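Local coordinates for protein cytosine deaminase (Klebsiella pneumoniae, PDB 4R7W) that probably catalyses the hydrolytic deamination of cytosine to uracil with release of ammonia, using a single iron(II) ion held in an amidohydrolase barrel, at residues B[57-62]-B[114-119]; B[147-152]-B[176-181]; B[61-66]-B[309-314]; B[305-310]-B[320-325]. All coordinates share one frame; numbering follows the deposited sequence.

Contact 1 (B[57-62]-B[114-119]); sequences IHLDAT and VRTHVD. With FE2 (Fe (II) ion), chain L; O7U ((2R)-2-amino-2,5-dihydro-1,5,2-diazaphosphinin-6(1H)-one 2-oxide), chain M.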
loop_
_atom_site.group_PDB
_atom_site.type_symbol
_atom_site.label_atom_id
_atom_site.label_comp_id
_atom_site.label_asym_id
_atom_site.label_seq_id
_atom_site.Cartn_x
_atom_site.Cartn_y
_atom_site.Cartn_z
ATOM N N ILE B 57 13.244 -1.276 12.706
ATOM C CA ILE B 57 12.000 -1.391 13.466
ATOM C C ILE B 57 12.169 -0.995 14.945
ATOM O O ILE B 57 13.276 -1.009 15.475
ATOM C CB ILE B 57 11.412 -2.803 13.356
ATOM C CG1 ILE B 57 9.933 -2.811 13.756
ATOM C CG2 ILE B 57 12.242 -3.801 14.174
ATOM C CD1 ILE B 57 9.207 -4.093 13.418
ATOM N N HIS B 58 11.070 -0.621 15.603
ATOM C CA HIS B 58 11.123 -0.293 17.022
ATOM C C HIS B 58 10.442 -1.369 17.859
ATOM O O HIS B 58 9.269 -1.250 18.197
ATOM C CB HIS B 58 10.465 1.057 17.285
ATOM C CG HIS B 58 11.243 2.215 16.743
ATOM N ND1 HIS B 58 12.029 3.023 17.537
ATOM C CD2 HIS B 58 11.371 2.689 15.481
ATOM C CE1 HIS B 58 12.611 3.943 16.789
ATOM N NE2 HIS B 58 12.233 3.754 15.538
ATOM N N LEU B 59 11.180 -2.417 18.204
ATOM C CA LEU B 59 10.601 -3.498 19.003
ATOM C C LEU B 59 10.266 -3.101 20.454
ATOM O O LEU B 59 9.443 -3.738 21.109
ATOM C CB LEU B 59 11.518 -4.712 18.993
ATOM C CG LEU B 59 11.592 -5.393 17.627
ATOM C CD1 LEU B 59 12.392 -6.683 17.719
ATOM C CD2 LEU B 59 10.190 -5.646 17.070
ATOM N N ASP B 60 10.903 -2.063 20.971
ATOM C CA ASP B 60 10.591 -1.682 22.344
ATOM C C ASP B 60 9.201 -1.052 22.451
ATOM O O ASP B 60 8.526 -1.188 23.478
ATOM C CB ASP B 60 11.700 -0.821 22.973
ATOM C CG ASP B 60 11.904 0.516 22.274
ATOM O OD1 ASP B 60 12.368 1.466 22.954
ATOM O OD2 ASP B 60 11.629 0.627 21.059
ATOM N N ALA B 61 8.770 -0.404 21.372
ATOM C CA ALA B 61 7.493 0.312 21.353
ATOM C C ALA B 61 6.347 -0.462 20.719
ATOM O O ALA B 61 5.187 -0.042 20.826
ATOM C CB ALA B 61 7.645 1.662 20.638
ATOM N N THR B 62 6.664 -1.563 20.038
ATOM C CA THR B 62 5.663 -2.291 19.270
ATOM C C THR B 62 4.454 -2.681 20.128
ATOM O O THR B 62 4.595 -3.045 21.284
ATOM C CB THR B 62 6.278 -3.550 18.560
ATOM O OG1 THR B 62 5.357 -4.074 17.587
ATOM C CG2 THR B 62 6.639 -4.631 19.562
ATOM N N VAL B 114 16.708 -8.774 11.469
ATOM C CA VAL B 114 16.016 -7.598 11.994
ATOM C C VAL B 114 16.995 -6.673 12.718
ATOM O O VAL B 114 17.806 -7.132 13.513
ATOM C CB VAL B 114 14.962 -8.005 13.040
ATOM C CG1 VAL B 114 14.196 -6.776 13.542
ATOM C CG2 VAL B 114 14.019 -9.060 12.480
ATOM N N ARG B 115 16.912 -5.372 12.447
ATOM C CA ARG B 115 17.660 -4.390 13.227
ATOM C C ARG B 115 16.659 -3.528 13.973
ATOM O O ARG B 115 15.887 -2.800 13.351
ATOM C CB ARG B 115 18.531 -3.512 12.328
ATOM C CG ARG B 115 19.071 -2.278 13.034
ATOM C CD ARG B 115 19.931 -1.425 12.124
ATOM N NE ARG B 115 21.218 -2.045 11.833
ATOM C CZ ARG B 115 22.128 -1.543 11.000
ATOM N NH1 ARG B 115 21.889 -0.418 10.344
ATOM N NH2 ARG B 115 23.280 -2.177 10.806
ATOM N N THR B 116 16.645 -3.643 15.304
ATOM C CA THR B 116 15.718 -2.868 16.109
ATOM C C THR B 116 16.407 -1.703 16.795
ATOM O O THR B 116 17.547 -1.806 17.232
ATOM C CB THR B 116 14.981 -3.705 17.184
ATOM O OG1 THR B 116 13.972 -2.896 17.800
ATOM C CG2 THR B 116 15.946 -4.174 18.276
ATOM N N HIS B 117 15.700 -0.580 16.849
ATOM C CA HIS B 117 16.097 0.549 17.678
ATOM C C HIS B 117 15.451 0.361 19.040
ATOM O O HIS B 117 14.381 -0.249 19.161
ATOM C CB HIS B 117 15.665 1.867 17.030
ATOM C CG HIS B 117 16.398 2.164 15.758
ATOM N ND1 HIS B 117 17.451 3.049 15.694
ATOM C CD2 HIS B 117 16.254 1.659 14.509
ATOM C CE1 HIS B 117 17.923 3.081 14.461
ATOM N NE2 HIS B 117 17.208 2.254 13.719
ATOM N N VAL B 118 16.141 0.826 20.073
ATOM C CA VAL B 118 15.646 0.739 21.427
ATOM C C VAL B 118 15.938 2.081 22.055
ATOM O O VAL B 118 17.077 2.550 22.021
ATOM C CB VAL B 118 16.386 -0.348 22.227
ATOM C CG1 VAL B 118 15.720 -0.568 23.572
ATOM C CG2 VAL B 118 16.420 -1.637 21.446
ATOM N N ASP B 119 14.910 2.711 22.598
ATOM C CA ASP B 119 15.094 3.978 23.297
ATOM C C ASP B 119 15.970 3.821 24.532
ATOM O O ASP B 119 15.599 3.153 25.502
ATOM C CB ASP B 119 13.739 4.549 23.680
ATOM C CG ASP B 119 13.829 5.954 24.259
ATOM O OD1 ASP B 119 12.770 6.458 24.663
ATOM O OD2 ASP B 119 14.929 6.555 24.295
HETATM FE FE FE2 L . 12.421 4.684 13.425
HETATM N N1 O7U M . 10.876 7.533 16.951
HETATM C C2 O7U M . 11.392 8.408 15.991
HETATM O O2 O7U M . 12.130 9.383 16.214
HETATM N N3 O7U M . 11.082 8.188 14.670
HETATM N N4 O7U M . 8.946 7.536 13.133
HETATM O O4 O7U M . 11.094 6.382 13.095
HETATM P P4 O7U M . 10.183 6.995 14.047
HETATM C C5 O7U M . 9.620 6.014 15.424
HETATM C C6 O7U M . 10.027 6.402 16.579
HETATM O O HOH W 1 12.889 2.124 25.776
#

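Contact 2 (B[147-152]-B[176-181]); sequences VAFPQE and GGIPHY. With O7U ((2R)-2-amino-2,5-dihydro-1,5,2-diazaphosphinin-6(1H)-one 2-oxide), chain M.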
loop_
_atom_site.group_PDB
_atom_site.type_symbol
_atom_site.label_atom_id
_atom_site.label_comp_id
_atom_site.label_asym_id
_atom_site.label_seq_id
_atom_site.Cartn_x
_atom_site.Cartn_y
_atom_site.Cartn_z
ATOM N N VAL B 147 20.011 -1.313 18.126
ATOM C CA VAL B 147 20.514 0.063 18.074
ATOM C C VAL B 147 20.238 0.852 19.357
ATOM O O VAL B 147 19.102 0.916 19.837
ATOM C CB VAL B 147 19.935 0.855 16.874
ATOM C CG1 VAL B 147 20.591 2.239 16.779
ATOM C CG2 VAL B 147 20.117 0.090 15.575
ATOM N N ALA B 148 21.290 1.447 19.910
ATOM C CA ALA B 148 21.160 2.385 21.027
ATOM C C ALA B 148 20.593 3.719 20.517
ATOM O O ALA B 148 21.333 4.575 20.020
ATOM C CB ALA B 148 22.507 2.600 21.680
ATOM N N PHE B 149 19.285 3.881 20.656
ATOM C CA PHE B 149 18.569 5.004 20.063
ATOM C C PHE B 149 18.194 6.002 21.147
ATOM O O PHE B 149 17.409 5.673 22.035
ATOM C CB PHE B 149 17.292 4.499 19.398
ATOM C CG PHE B 149 16.409 5.592 18.845
ATOM C CD1 PHE B 149 16.940 6.607 18.055
ATOM C CD2 PHE B 149 15.042 5.578 19.087
ATOM C CE1 PHE B 149 16.117 7.612 17.537
ATOM C CE2 PHE B 149 14.214 6.567 18.567
ATOM C CZ PHE B 149 14.757 7.583 17.792
ATOM N N PRO B 150 18.765 7.214 21.091
ATOM C CA PRO B 150 18.436 8.213 22.124
ATOM C C PRO B 150 17.218 9.048 21.720
ATOM O O PRO B 150 17.372 10.140 21.208
ATOM C CB PRO B 150 19.701 9.072 22.179
ATOM C CG PRO B 150 20.170 9.093 20.738
ATOM C CD PRO B 150 19.817 7.693 20.174
ATOM N N GLN B 151 16.022 8.512 21.931
ATOM C CA GLN B 151 14.790 9.137 21.475
ATOM C C GLN B 151 14.658 10.618 21.814
ATOM O O GLN B 151 14.257 11.432 20.978
ATOM C CB GLN B 151 13.585 8.405 22.060
ATOM C CG GLN B 151 12.237 9.012 21.637
ATOM C CD GLN B 151 11.955 8.879 20.141
ATOM O OE1 GLN B 151 11.315 7.918 19.693
ATOM N NE2 GLN B 151 12.408 9.863 19.367
ATOM N N GLU B 152 14.980 10.964 23.053
ATOM C CA GLU B 152 14.787 12.330 23.487
ATOM C C GLU B 152 16.088 13.095 23.364
ATOM O O GLU B 152 16.252 14.155 23.941
ATOM C CB GLU B 152 14.210 12.350 24.893
ATOM C CG GLU B 152 12.868 11.637 24.936
ATOM C CD GLU B 152 12.123 11.827 26.230
ATOM O OE1 GLU B 152 11.454 10.867 26.660
ATOM O OE2 GLU B 152 12.183 12.936 26.808
ATOM N N GLY B 176 22.937 4.686 17.500
ATOM C CA GLY B 176 21.947 5.541 16.864
ATOM C C GLY B 176 22.042 7.009 17.254
ATOM O O GLY B 176 23.002 7.452 17.894
ATOM N N GLY B 177 21.034 7.781 16.865
ATOM C CA GLY B 177 21.053 9.207 17.123
ATOM C C GLY B 177 19.821 9.873 16.550
ATOM O O GLY B 177 19.046 9.244 15.839
ATOM N N ILE B 178 19.650 11.153 16.861
ATOM C CA ILE B 178 18.467 11.885 16.427
ATOM C C ILE B 178 18.757 13.401 16.317
ATOM O O ILE B 178 18.144 14.204 16.995
ATOM C CB ILE B 178 17.248 11.552 17.354
ATOM C CG1 ILE B 178 15.926 12.023 16.727
ATOM C CG2 ILE B 178 17.441 12.090 18.794
ATOM C CD1 ILE B 178 14.704 11.557 17.490
ATOM N N PRO B 179 19.688 13.789 15.428
ATOM C CA PRO B 179 20.191 15.169 15.436
ATOM C C PRO B 179 19.124 16.231 15.186
ATOM O O PRO B 179 19.209 17.284 15.827
ATOM C CB PRO B 179 21.247 15.178 14.329
ATOM C CG PRO B 179 20.839 14.059 13.410
ATOM C CD PRO B 179 20.224 13.009 14.297
ATOM N N HIS B 180 18.141 15.976 14.322
ATOM C CA HIS B 180 17.116 16.987 14.040
ATOM C C HIS B 180 16.240 17.297 15.248
ATOM O O HIS B 180 15.531 18.307 15.262
ATOM C CB HIS B 180 16.201 16.534 12.920
ATOM C CG HIS B 180 15.606 15.183 13.162
ATOM N ND1 HIS B 180 16.355 14.025 13.107
ATOM C CD2 HIS B 180 14.352 14.805 13.502
ATOM C CE1 HIS B 180 15.580 12.990 13.378
ATOM N NE2 HIS B 180 14.361 13.435 13.619
ATOM N N TYR B 181 16.238 16.405 16.233
ATOM C CA TYR B 181 15.381 16.594 17.407
ATOM C C TYR B 181 16.139 17.240 18.563
ATOM O O TYR B 181 15.543 17.583 19.586
ATOM C CB TYR B 181 14.774 15.249 17.830
ATOM C CG TYR B 181 13.722 15.343 18.916
ATOM C CD1 TYR B 181 13.938 14.792 20.175
ATOM C CD2 TYR B 181 12.510 15.985 18.680
ATOM C CE1 TYR B 181 12.977 14.878 21.169
ATOM C CE2 TYR B 181 11.547 16.072 19.664
ATOM C CZ TYR B 181 11.781 15.517 20.903
ATOM O OH TYR B 181 10.819 15.612 21.881
HETATM N N1 O7U M . 10.876 7.533 16.951
HETATM C C2 O7U M . 11.392 8.408 15.991
HETATM O O2 O7U M . 12.130 9.383 16.214
HETATM N N3 O7U M . 11.082 8.188 14.670
HETATM N N4 O7U M . 8.946 7.536 13.133
HETATM O O4 O7U M . 11.094 6.382 13.095
HETATM P P4 O7U M . 10.183 6.995 14.047
HETATM C C5 O7U M . 9.620 6.014 15.424
HETATM C C6 O7U M . 10.027 6.402 16.579
#

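Contact 3 (B[61-66]-B[309-314]); sequences ATLTAG and SIQDPW. With O7U ((2R)-2-amino-2,5-dihydro-1,5,2-diazaphosphinin-6(1H)-one 2-oxide), chain M.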
loop_
_atom_site.group_PDB
_atom_site.type_symbol
_atom_site.label_atom_id
_atom_site.label_comp_id
_atom_site.label_asym_id
_atom_site.label_seq_id
_atom_site.Cartn_x
_atom_site.Cartn_y
_atom_site.Cartn_z
ATOM N N ALA B 61 8.770 -0.404 21.372
ATOM C CA ALA B 61 7.493 0.312 21.353
ATOM C C ALA B 61 6.347 -0.462 20.719
ATOM O O ALA B 61 5.187 -0.042 20.826
ATOM C CB ALA B 61 7.645 1.662 20.638
ATOM N N THR B 62 6.664 -1.563 20.038
ATOM C CA THR B 62 5.663 -2.291 19.270
ATOM C C THR B 62 4.454 -2.681 20.128
ATOM O O THR B 62 4.595 -3.045 21.284
ATOM C CB THR B 62 6.278 -3.550 18.560
ATOM O OG1 THR B 62 5.357 -4.074 17.587
ATOM C CG2 THR B 62 6.639 -4.631 19.562
ATOM N N LEU B 63 3.269 -2.577 19.539
ATOM C CA LEU B 63 2.022 -3.030 20.164
ATOM C C LEU B 63 1.621 -2.232 21.391
ATOM O O LEU B 63 0.968 -2.775 22.286
ATOM C CB LEU B 63 2.055 -4.537 20.486
ATOM C CG LEU B 63 2.540 -5.504 19.397
ATOM C CD1 LEU B 63 2.314 -6.934 19.847
ATOM C CD2 LEU B 63 1.870 -5.268 18.063
ATOM N N THR B 64 1.998 -0.948 21.431
ATOM C CA THR B 64 1.572 -0.048 22.508
ATOM C C THR B 64 0.679 1.092 22.012
ATOM O O THR B 64 0.426 2.032 22.756
ATOM C CB THR B 64 2.765 0.620 23.221
ATOM O OG1 THR B 64 3.469 1.456 22.290
ATOM C CG2 THR B 64 3.702 -0.418 23.818
ATOM N N ALA B 65 0.209 1.028 20.763
ATOM C CA ALA B 65 -0.622 2.113 20.231
ATOM C C ALA B 65 -1.889 2.319 21.064
ATOM O O ALA B 65 -2.632 1.377 21.303
ATOM C CB ALA B 65 -0.978 1.858 18.776
ATOM N N GLY B 66 -2.120 3.549 21.520
ATOM C CA GLY B 66 -3.306 3.868 22.298
ATOM C C GLY B 66 -3.092 3.947 23.803
ATOM O O GLY B 66 -3.979 4.383 24.548
ATOM N N SER B 309 7.568 0.859 12.263
ATOM C CA SER B 309 6.683 0.682 13.415
ATOM C C SER B 309 5.638 -0.392 13.194
ATOM O O SER B 309 5.158 -0.585 12.074
ATOM C CB SER B 309 5.923 1.982 13.715
ATOM O OG SER B 309 6.777 3.035 14.103
ATOM N N ILE B 310 5.248 -1.061 14.270
ATOM C CA ILE B 310 4.068 -1.912 14.227
ATOM C C ILE B 310 3.183 -1.649 15.440
ATOM O O ILE B 310 3.533 -2.012 16.566
ATOM C CB ILE B 310 4.436 -3.420 14.088
ATOM C CG1 ILE B 310 5.045 -3.678 12.711
ATOM C CG2 ILE B 310 3.218 -4.301 14.295
ATOM C CD1 ILE B 310 5.620 -5.051 12.532
ATOM N N GLN B 311 2.038 -1.018 15.186
ATOM C CA GLN B 311 1.053 -0.691 16.219
ATOM C C GLN B 311 1.662 0.016 17.433
ATOM O O GLN B 311 1.641 -0.504 18.555
ATOM C CB GLN B 311 0.300 -1.945 16.643
ATOM C CG GLN B 311 -0.396 -2.652 15.486
ATOM C CD GLN B 311 -1.038 -3.945 15.923
ATOM O OE1 GLN B 311 -0.498 -5.021 15.694
ATOM N NE2 GLN B 311 -2.181 -3.848 16.583
ATOM N N ASP B 312 2.216 1.198 17.197
ATOM C CA ASP B 312 2.962 1.890 18.229
ATOM C C ASP B 312 2.547 3.391 18.304
ATOM O O ASP B 312 1.615 3.796 17.615
ATOM C CB ASP B 312 4.472 1.623 18.041
ATOM C CG ASP B 312 5.096 2.418 16.912
ATOM O OD1 ASP B 312 6.302 2.192 16.654
ATOM O OD2 ASP B 312 4.415 3.249 16.271
ATOM N N PRO B 313 3.198 4.206 19.158
ATOM C CA PRO B 313 2.729 5.601 19.242
ATOM C C PRO B 313 2.798 6.403 17.937
ATOM O O PRO B 313 2.114 7.426 17.821
ATOM C CB PRO B 313 3.676 6.217 20.276
ATOM C CG PRO B 313 4.089 5.084 21.115
ATOM C CD PRO B 313 4.170 3.901 20.225
ATOM N N TRP B 314 3.584 5.944 16.964
ATOM C CA TRP B 314 3.751 6.687 15.715
ATOM C C TRP B 314 2.963 6.139 14.520
ATOM O O TRP B 314 2.930 6.771 13.469
ATOM C CB TRP B 314 5.229 6.741 15.315
ATOM C CG TRP B 314 6.086 7.452 16.302
ATOM C CD1 TRP B 314 6.368 8.786 16.327
ATOM C CD2 TRP B 314 6.770 6.872 17.415
ATOM N NE1 TRP B 314 7.188 9.075 17.389
ATOM C CE2 TRP B 314 7.447 7.917 18.077
ATOM C CE3 TRP B 314 6.870 5.572 17.923
ATOM C CZ2 TRP B 314 8.223 7.702 19.212
ATOM C CZ3 TRP B 314 7.642 5.362 19.073
ATOM C CH2 TRP B 314 8.312 6.417 19.691
HETATM N N1 O7U M . 10.876 7.533 16.951
HETATM C C2 O7U M . 11.392 8.408 15.991
HETATM O O2 O7U M . 12.130 9.383 16.214
HETATM N N3 O7U M . 11.082 8.188 14.670
HETATM N N4 O7U M . 8.946 7.536 13.133
HETATM O O4 O7U M . 11.094 6.382 13.095
HETATM P P4 O7U M . 10.183 6.995 14.047
HETATM C C5 O7U M . 9.620 6.014 15.424
HETATM C C6 O7U M . 10.027 6.402 16.579
#

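Contact 4 (B[305-310]-B[320-325]); sequences FAQDSI and GNILRI. With FE2 (Fe (II) ion), chain L; O7U ((2R)-2-amino-2,5-dihydro-1,5,2-diazaphosphinin-6(1H)-one 2-oxide), chain M.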
loop_
_atom_site.group_PDB
_atom_site.type_symbol
_atom_site.label_atom_id
_atom_site.label_comp_id
_atom_site.label_asym_id
_atom_site.label_seq_id
_atom_site.Cartn_x
_atom_site.Cartn_y
_atom_site.Cartn_z
ATOM N N PHE B 305 14.153 -0.413 2.034
ATOM C CA PHE B 305 12.871 -0.087 2.653
ATOM C C PHE B 305 12.687 -0.791 4.003
ATOM O O PHE B 305 13.281 -1.842 4.256
ATOM C CB PHE B 305 11.711 -0.447 1.715
ATOM C CG PHE B 305 11.556 0.472 0.511
ATOM C CD1 PHE B 305 11.589 1.854 0.652
ATOM C CD2 PHE B 305 11.338 -0.063 -0.754
ATOM C CE1 PHE B 305 11.421 2.698 -0.458
ATOM C CE2 PHE B 305 11.168 0.765 -1.870
ATOM C CZ PHE B 305 11.212 2.150 -1.722
ATOM N N ALA B 306 11.868 -0.196 4.873
ATOM C CA ALA B 306 11.627 -0.750 6.206
ATOM C C ALA B 306 10.267 -0.345 6.750
ATOM O O ALA B 306 9.762 0.735 6.437
ATOM C CB ALA B 306 12.723 -0.304 7.174
ATOM N N GLN B 307 9.709 -1.195 7.611
ATOM C CA GLN B 307 8.401 -0.955 8.242
ATOM C C GLN B 307 8.415 0.130 9.328
ATOM O O GLN B 307 7.416 0.833 9.534
ATOM C CB GLN B 307 7.868 -2.263 8.854
ATOM C CG GLN B 307 7.624 -3.369 7.836
ATOM C CD GLN B 307 7.262 -4.709 8.463
ATOM O OE1 GLN B 307 6.107 -4.947 8.829
ATOM N NE2 GLN B 307 8.251 -5.599 8.580
ATOM N N ASP B 308 9.529 0.214 10.051
ATOM C CA ASP B 308 9.712 1.180 11.137
ATOM C C ASP B 308 8.892 0.864 12.390
ATOM O O ASP B 308 9.453 0.653 13.467
ATOM C CB ASP B 308 9.387 2.596 10.656
ATOM C CG ASP B 308 10.160 3.647 11.388
ATOM O OD1 ASP B 308 10.390 4.697 10.777
ATOM O OD2 ASP B 308 10.542 3.421 12.554
ATOM N N SER B 309 7.568 0.859 12.263
ATOM C CA SER B 309 6.683 0.682 13.415
ATOM C C SER B 309 5.638 -0.392 13.194
ATOM O O SER B 309 5.158 -0.585 12.074
ATOM C CB SER B 309 5.923 1.982 13.715
ATOM O OG SER B 309 6.777 3.035 14.103
ATOM N N ILE B 310 5.248 -1.061 14.270
ATOM C CA ILE B 310 4.068 -1.912 14.227
ATOM C C ILE B 310 3.183 -1.649 15.440
ATOM O O ILE B 310 3.533 -2.012 16.566
ATOM C CB ILE B 310 4.436 -3.420 14.088
ATOM C CG1 ILE B 310 5.045 -3.678 12.711
ATOM C CG2 ILE B 310 3.218 -4.301 14.295
ATOM C CD1 ILE B 310 5.620 -5.051 12.532
ATOM N N GLY B 320 3.871 -7.025 9.915
ATOM C CA GLY B 320 5.111 -7.760 9.769
ATOM C C GLY B 320 5.507 -8.010 8.318
ATOM O O GLY B 320 6.592 -8.538 8.047
ATOM N N ASN B 321 4.641 -7.620 7.385
ATOM C CA ASN B 321 4.802 -7.973 5.962
ATOM C C ASN B 321 5.524 -6.904 5.141
ATOM O O ASN B 321 4.917 -5.923 4.695
ATOM C CB ASN B 321 3.432 -8.249 5.334
ATOM C CG ASN B 321 3.526 -8.748 3.879
ATOM O OD1 ASN B 321 4.610 -9.001 3.367
ATOM N ND2 ASN B 321 2.381 -8.866 3.218
ATOM N N ILE B 322 6.811 -7.119 4.909
ATOM C CA ILE B 322 7.651 -6.142 4.220
ATOM C C ILE B 322 7.214 -5.910 2.768
ATOM O O ILE B 322 7.516 -4.868 2.173
ATOM C CB ILE B 322 9.154 -6.556 4.291
ATOM C CG1 ILE B 322 10.082 -5.346 4.113
ATOM C CG2 ILE B 322 9.468 -7.684 3.326
ATOM C CD1 ILE B 322 10.146 -4.440 5.317
ATOM N N LEU B 323 6.502 -6.871 2.188
ATOM C CA LEU B 323 6.066 -6.715 0.804
ATOM C C LEU B 323 5.051 -5.577 0.648
ATOM O O LEU B 323 5.013 -4.923 -0.386
ATOM C CB LEU B 323 5.515 -8.022 0.236
ATOM C CG LEU B 323 6.582 -9.034 -0.193
ATOM C CD1 LEU B 323 5.920 -10.299 -0.723
ATOM C CD2 LEU B 323 7.496 -8.413 -1.253
ATOM N N ARG B 324 4.246 -5.336 1.680
ATOM C CA ARG B 324 3.307 -4.208 1.663
ATOM C C ARG B 324 4.042 -2.870 1.632
ATOM O O ARG B 324 3.610 -1.901 0.999
ATOM C CB ARG B 324 2.409 -4.262 2.890
ATOM C CG ARG B 324 1.268 -3.249 2.862
ATOM C CD ARG B 324 0.329 -3.496 4.024
ATOM N NE ARG B 324 1.013 -3.261 5.292
ATOM C CZ ARG B 324 1.183 -2.058 5.841
ATOM N NH1 ARG B 324 0.717 -0.971 5.240
ATOM N NH2 ARG B 324 1.818 -1.941 6.994
ATOM N N ILE B 325 5.159 -2.824 2.339
ATOM C CA ILE B 325 5.980 -1.625 2.407
ATOM C C ILE B 325 6.719 -1.421 1.081
ATOM O O ILE B 325 6.870 -0.298 0.596
ATOM C CB ILE B 325 6.967 -1.705 3.605
ATOM C CG1 ILE B 325 6.346 -1.070 4.867
ATOM C CG2 ILE B 325 8.291 -1.031 3.274
ATOM C CD1 ILE B 325 5.049 -1.722 5.366
HETATM FE FE FE2 L . 12.421 4.684 13.425
HETATM N N1 O7U M . 10.876 7.533 16.951
HETATM C C2 O7U M . 11.392 8.408 15.991
HETATM O O2 O7U M . 12.130 9.383 16.214
HETATM N N3 O7U M . 11.082 8.188 14.670
HETATM N N4 O7U M . 8.946 7.536 13.133
HETATM O O4 O7U M . 11.094 6.382 13.095
HETATM P P4 O7U M . 10.183 6.995 14.047
HETATM C C5 O7U M . 9.620 6.014 15.424
HETATM C C6 O7U M . 10.027 6.402 16.579
HETATM O O HOH W 2 3.638 -4.095 8.489
#

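Contact 1 (B[57-62]-B[114-119])
Ile57 and Thr116 form a parallel bridge where the first barrel strand of the amidohydrolase fold ends beside strand 111-119. Ile57 N donates to Arg115 O, and Ile57 O takes His117 N at 2.8 Å. Thr116 OG1, set anti to its own N (chi1 -172°), faces the turn; it accepts Leu59 N at 2.9 Å and lies close to both Ile57 O and His117 O. Farther on, Asp60 OD1 receives Asp119 N at 2.9 Å from above the carboxylate plane, and a water donates to both Asp60 OD1 and Asp119 O. His58 NE2 binds the iron ion at 2.3 Å, alongside His56, His209 and Asp308. One face of the His58 ring carries His117 CB, 4.0 Å from the centroid; C5 and C6 of the phosphorus-containing ligand cover the opposite face. With backbone and side-chain groups fixing the turn on both sides of this buried histidine, the ring is presented to the metal in a defined orientation.

Contact 2 (B[147-152]-B[176-181])
Gln151 OE1 accepts the ligand's N1 at 2.8 Å in an almost linear bond (174°), while Gln151 NE2 donates to ligand O2 at 3.2 Å. This paired amide contact sits at the C-terminal end of barrel strand 143-149, where the loops of an amidohydrolase TIM barrel build the substrate pocket; it is consistent with recognition of the N-C=O edge of a pyrimidine. The glutamine chain leaves the backbone with CG anti to N (chi1 179°) and bends at chi2, which turns its amide back toward the ligand. Ile178, from the loop after strand 174-175, brings CD1 to 3.4 Å from Gln151 NE2 and also touches Phe149 CZ. The Phe149 ring has Gln151 N over one face, while Gly177 O and ligand O2 approach its rim in plane; beyond the segments it stacks on His209. Pro150, at the centre of an inverse gamma turn, rests its CD on Gly177 N, and Tyr181 CD1 comes up to Gln151 O. At the strand ends Gly176 N donates to Ala148 O at 3.0 Å. Beside that bond, Val147 CG1 comes to 3.5 Å from Gly176 N.

Contact 3 (B[61-66]-B[309-314])
Ala61 CB meets the edge of the Trp314 indole at CZ3, 4.0 Å away, where two loops at the C-terminal end of the amidohydrolase barrel come together beside the active site. One face of that indole is covered by the ligand, whose C6 sits 3.2 Å above the ring plane and over its centre; Pro313 CB lies against the other. Asp312 lies at the edge of the indole, its OD2 accepting Trp314 N in an Asx turn, and Asp312 CB is 3.3 Å from Ala61 O. Ala61 O also takes Thr64 OG1 at 2.7 Å, in the carbonyl plane, closing the side of a type II turn from Ala61 to Thr64. With OG1 placed between its N and carbonyl carbon (chi1 64°), Thr64 also touches Pro313 CD. Farther from the ligand the backbones join directly: Leu63 N donates to Ile310 O and Ala65 N to Gln311 O, each at 3.0 Å. Thr62 OG1 lies 2.9 Å from Ile310 O and is also hydrogen-bonded to Thr102 on helix 92-108. At the outer margin, Gln311 packs on Arg385 of the second subunit, while the Leu63 side chain crosses that of Gln311 obliquely, Leu63 CD2 lying 3.4 Å from Gln311 OE1.

Contact 4 (B[305-310]-B[320-325])
Gln307 meets Gly320, Ile322 and Ile325 and buries more surface here than any other residue, reaching from the loop after strand 303-305 to the start of helix 322-332. CG stands anti to its carbonyl carbon (chi1 -62°) and the chain runs on extended, which carries the amide past the helix start to Gly320. There Gln307 OE1 comes to 3.1 Å from Gly320 CA and accepts a short bond, 2.6 Å, from a water that in turn accepts Gly320 N and Arg324 NH2. Gln307 NE2 makes a weak bond to Gly320 O, at 3.4 Å and with a bent angle of 130°; it also bonds to Glu54 on strand 47-57, so both ends of the buried amide have polar partners. The aliphatic part of the glutamine is wedged between isoleucines: Gln307 CG is 3.7 Å from Ile322 CD1. On the other side, Gln307 CG is 3.9 Å from Ile325 CD1.

Ile325 has the next largest share. It lies across Gln307 at about a right angle, and Ile325 CG2 packs on Phe305 CB at 3.8 Å; its CD1 also sits over one face of the Arg324 guanidinium, toward the rim, and Arg324 NH1 forms a salt bridge to Asp327 of the second subunit. Gly320, third in buried area, precedes Asn321, which N-caps the helix by accepting Leu323 N at OD1. Immediately after Gln307 comes Asp308, whose OD2 binds the iron ion: this is the aspartate at the end of the eighth barrel strand, characteristic of the amidohydrolase metal site.

All four contacts lie at or near the C-terminal end of one barrel. Contacts 1 and 2 are in series along the chain, their centres 12 Å apart, and are joined by hydrogen bonds between the neighbouring strands 111-119 and 143-149. Contact 3 starts from the loop used by contact 1 and returns to it after some 240 residues, enclosing contact 2; contact 4 begins where contact 3 ends, the two sharing Ser309 and Ile310. His58 N to Asp308 O links contacts 1 and 4, closing the barrel between its first and last strands. Contacts 2 and 4, 21 Å apart between centres, do not touch, yet both reach the same ligand, so sequence-distant loops converge on a single iron site.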